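Local coordinates for FBP protein (Leishmania major, PDB 5OFU), which catalyses the hydrolysis of fructose 1,6-bisphosphate to fructose 6-phosphate and phosphate, a magnesium-dependent step of carbohydrate biosynthesis, at the interface of chains A and B and the interface of chains A and C. Numbering follows the deposited sequence. Chains: chain A/B/C, FBP protein.

Contact 1 and contact 2 lie about 38 Å apart, measured between the centres of their C-alpha atoms, and share no residue. Chain A takes part in both: helix 12-18 packs against chain B in contact 1, while the stretch from A:Met51 into helix 54-59 packs against chain C in contact 2. Helices 12-18 and 27-47 supply the chain B side of contact 1; the second ends shortly before that stretch in sequence. Each interface is two-fold symmetric and the protein is a homotetramer, so one subunit joins two neighbours through separate surfaces, and the two kinds of interface both contribute to building the tetramer.

Contact 1: the interface of chains A and B. Residues chain A 17-18; chain B 17, 30, 33.
A:Ile17 and B:Leu30 form the centre of this patch, burying 47 and 49 Å² respectively of the 132 Å² hidden in all. Their side chains slide past each other in opposite directions, and the touch is between methyl groups: the branch methyl CG2 of A:Ile17 lies 3.6 Å from CD2 of B:Leu30. With CG1 of A:Ile17 beside the backbone N (chi1 -69°), CG2 stands anti to that N and faces the leucine, while the longer arm to CD1 is directed elsewhere, towards B:Ile17 and B:Met33.

The leucine is used as a fork. While CD2 meets the isoleucine, CD1 reaches the alkyl stem of A:Lys18, whose CE is 4.0 Å from it. The lysine is extended beyond CG and crosses the leucine obliquely, so that its last methylene makes the apolar contact; the amine NZ is farther from this methyl than CE is. A:Lys18 hides 19 Å² against chain B.

On the other side of A:Ile17, its delta methyl approaches the same atom of its copy, with CD1 of A:Ile17 and CD1 of B:Ile17 4.2 Å apart. The approach of these equivalent methyls places A:Ile17 and B:Ile17 near the two-fold axis. The methyl CE of B:Met33 is 4.4 Å from CD1 of A:Ile17, a peripheral neighbour that hides 8 Å².

Structurally, the site docks helix 12-18 of one subunit against the start of helix 27-47 of the other. Both elements adjoin the AMP site, to which A:Ile16 and the segment A:Arg25 to A:Thr29 contribute, as do their copies in chain B. This adjacency could let AMP, the allosteric inhibitor of this family, influence the subunit boundary in the T-state, although the packing alone does not show it.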
# COMPACT_ATOMS: atom_id res chain seq x y z
N ILE A 17 15.92 4.51 -19.30
CA ILE A 17 15.77 5.31 -20.50
C ILE A 17 16.99 6.19 -20.76
O ILE A 17 17.49 6.21 -21.89
CB ILE A 17 14.48 6.16 -20.45
CG1 ILE A 17 13.26 5.23 -20.56
CG2 ILE A 17 14.45 7.16 -21.60
CD1 ILE A 17 11.97 5.84 -20.05
N LYS A 18 17.48 6.89 -19.74
CA LYS A 18 18.68 7.72 -19.89
C LYS A 18 19.96 6.95 -20.20
O LYS A 18 20.90 7.53 -20.71
CB LYS A 18 18.90 8.62 -18.66
CG LYS A 18 18.01 9.84 -18.68
CD LYS A 18 17.97 10.56 -17.34
CE LYS A 18 16.95 11.69 -17.37
NZ LYS A 18 16.71 12.26 -16.01
N ILE B 17 6.14 4.97 -24.40
CA ILE B 17 7.30 4.60 -25.20
C ILE B 17 6.88 4.10 -26.60
O ILE B 17 7.46 4.53 -27.59
CB ILE B 17 8.20 3.57 -24.47
CG1 ILE B 17 8.88 4.24 -23.27
CG2 ILE B 17 9.26 3.02 -25.41
CD1 ILE B 17 9.37 3.28 -22.22
N LEU B 30 10.12 11.85 -21.99
CA LEU B 30 10.58 12.16 -20.63
C LEU B 30 9.64 13.09 -19.87
O LEU B 30 9.54 13.02 -18.65
CB LEU B 30 12.01 12.71 -20.64
CG LEU B 30 13.17 11.64 -20.75
CD1 LEU B 30 13.52 11.15 -19.35
CD2 LEU B 30 12.98 10.42 -21.68
N MET B 33 6.71 10.89 -18.63
CA MET B 33 7.18 10.14 -17.45
C MET B 33 7.20 11.01 -16.19
O MET B 33 6.82 10.57 -15.12
CB MET B 33 8.58 9.56 -17.68
CG MET B 33 8.68 8.49 -18.75
SD MET B 33 7.49 7.17 -18.59
CE MET B 33 7.63 6.43 -20.22

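Contact 2: the interface of chains A and C. Residues chain A 51, 54; chain C 9, 191-193, 200, 202.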
# COMPACT_ATOMS: atom_id res chain seq x y z
N MET A 51 -1.09 -15.54 0.74
CA MET A 51 -2.48 -15.54 1.21
C MET A 51 -3.40 -15.15 0.07
O MET A 51 -3.09 -14.23 -0.68
CB MET A 51 -2.70 -14.54 2.35
CG MET A 51 -2.01 -14.89 3.66
SD MET A 51 -2.34 -13.69 4.96
CE MET A 51 -1.64 -12.16 4.31
N MET A 54 -9.16 -11.57 0.74
CA MET A 54 -10.28 -11.87 1.65
C MET A 54 -11.55 -12.29 0.89
O MET A 54 -12.44 -12.96 1.42
CB MET A 54 -10.56 -10.67 2.57
CG MET A 54 -9.38 -10.20 3.41
SD MET A 54 -8.68 -11.41 4.55
CE MET A 54 -7.33 -12.14 3.61
N PRO C 9 -11.28 -15.15 7.34
CA PRO C 9 -10.12 -15.45 8.17
C PRO C 9 -9.98 -14.52 9.38
O PRO C 9 -10.37 -13.36 9.31
CB PRO C 9 -8.94 -15.27 7.21
CG PRO C 9 -9.41 -14.25 6.25
CD PRO C 9 -10.90 -14.45 6.10
N THR C 191 0.26 -13.14 9.78
CA THR C 191 0.96 -12.51 8.66
C THR C 191 0.23 -11.23 8.25
O THR C 191 -0.98 -11.23 8.07
CB THR C 191 1.04 -13.45 7.45
OG1 THR C 191 1.51 -14.75 7.87
CG2 THR C 191 2.00 -12.89 6.38
N LEU C 192 0.98 -10.14 8.13
CA LEU C 192 0.41 -8.85 7.72
C LEU C 192 -0.05 -8.92 6.28
O LEU C 192 0.72 -9.29 5.39
CB LEU C 192 1.44 -7.73 7.88
CG LEU C 192 0.98 -6.29 7.61
CD1 LEU C 192 -0.28 -5.94 8.40
CD2 LEU C 192 2.09 -5.29 7.93
N ASP C 193 -1.31 -8.61 6.06
CA ASP C 193 -1.87 -8.45 4.73
C ASP C 193 -1.74 -6.96 4.42
O ASP C 193 -2.48 -6.15 4.98
CB ASP C 193 -3.33 -8.91 4.74
CG ASP C 193 -4.00 -8.81 3.39
OD1 ASP C 193 -3.52 -8.06 2.51
OD2 ASP C 193 -5.03 -9.50 3.21
N ILE C 200 -3.36 -11.40 9.82
CA ILE C 200 -4.30 -12.50 9.57
C ILE C 200 -3.67 -13.75 10.16
O ILE C 200 -2.48 -13.97 10.01
CB ILE C 200 -4.58 -12.70 8.04
CG1 ILE C 200 -5.70 -11.78 7.55
CG2 ILE C 200 -5.07 -14.12 7.73
CD1 ILE C 200 -5.46 -10.31 7.79
N THR C 202 -2.33 -17.06 10.30
CA THR C 202 -1.81 -18.01 9.33
C THR C 202 -1.13 -19.22 9.93
O THR C 202 -1.00 -20.23 9.26
CB THR C 202 -0.76 -17.33 8.44
OG1 THR C 202 0.24 -16.73 9.28
CG2 THR C 202 -1.40 -16.27 7.57
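Two methionines from the segment that leads into helix 54-59 of chain A, A:Met51 and A:Met54, press against the neighbouring strands 188-193 and 198-203 of chain C and its N-terminal stretch at C:Pro9. By family comparison, this segment probably opens the region corresponding to the dynamic loop of fructose-1,6-bisphosphatases.

A:Met51 buries 75 Å² of the 187 Å² hidden in the patch. Its chain runs straight through CG to the sulfur (chi2 -179°) and then bends, so successive atoms meet different residues. SD is 3.8 Å from the methyl CG2 of C:Thr202, whose side chain crosses it at about a right angle. The same sulfur lies 3.9 Å from CG2 of C:Ile200. Beyond the bend, the methyl CE turns onto the adjacent strand and rests 3.7 Å from CB of C:Asp193, contacting the root of that side chain.

A:Met54 bends twice (chi2 -60°, chi3 94°) and presents its thioether to the proline ring, with SD 3.4 Å from CG of C:Pro9; the two side chains cross at a slant. Its methyl approaches the aspartate from the opposite direction, CE being 3.5 Å from the carboxylate oxygen OD2 of C:Asp193. This aspartate is thus shared, the first methionine at its CB and the second at its carboxylate.

Within chain C, the threonine that offers its methyl to A:Met51 uses its other branch to bridge the strands: OG1 of C:Thr202 is hydrogen-bonded to OG1 of C:Thr191 at 2.8 Å.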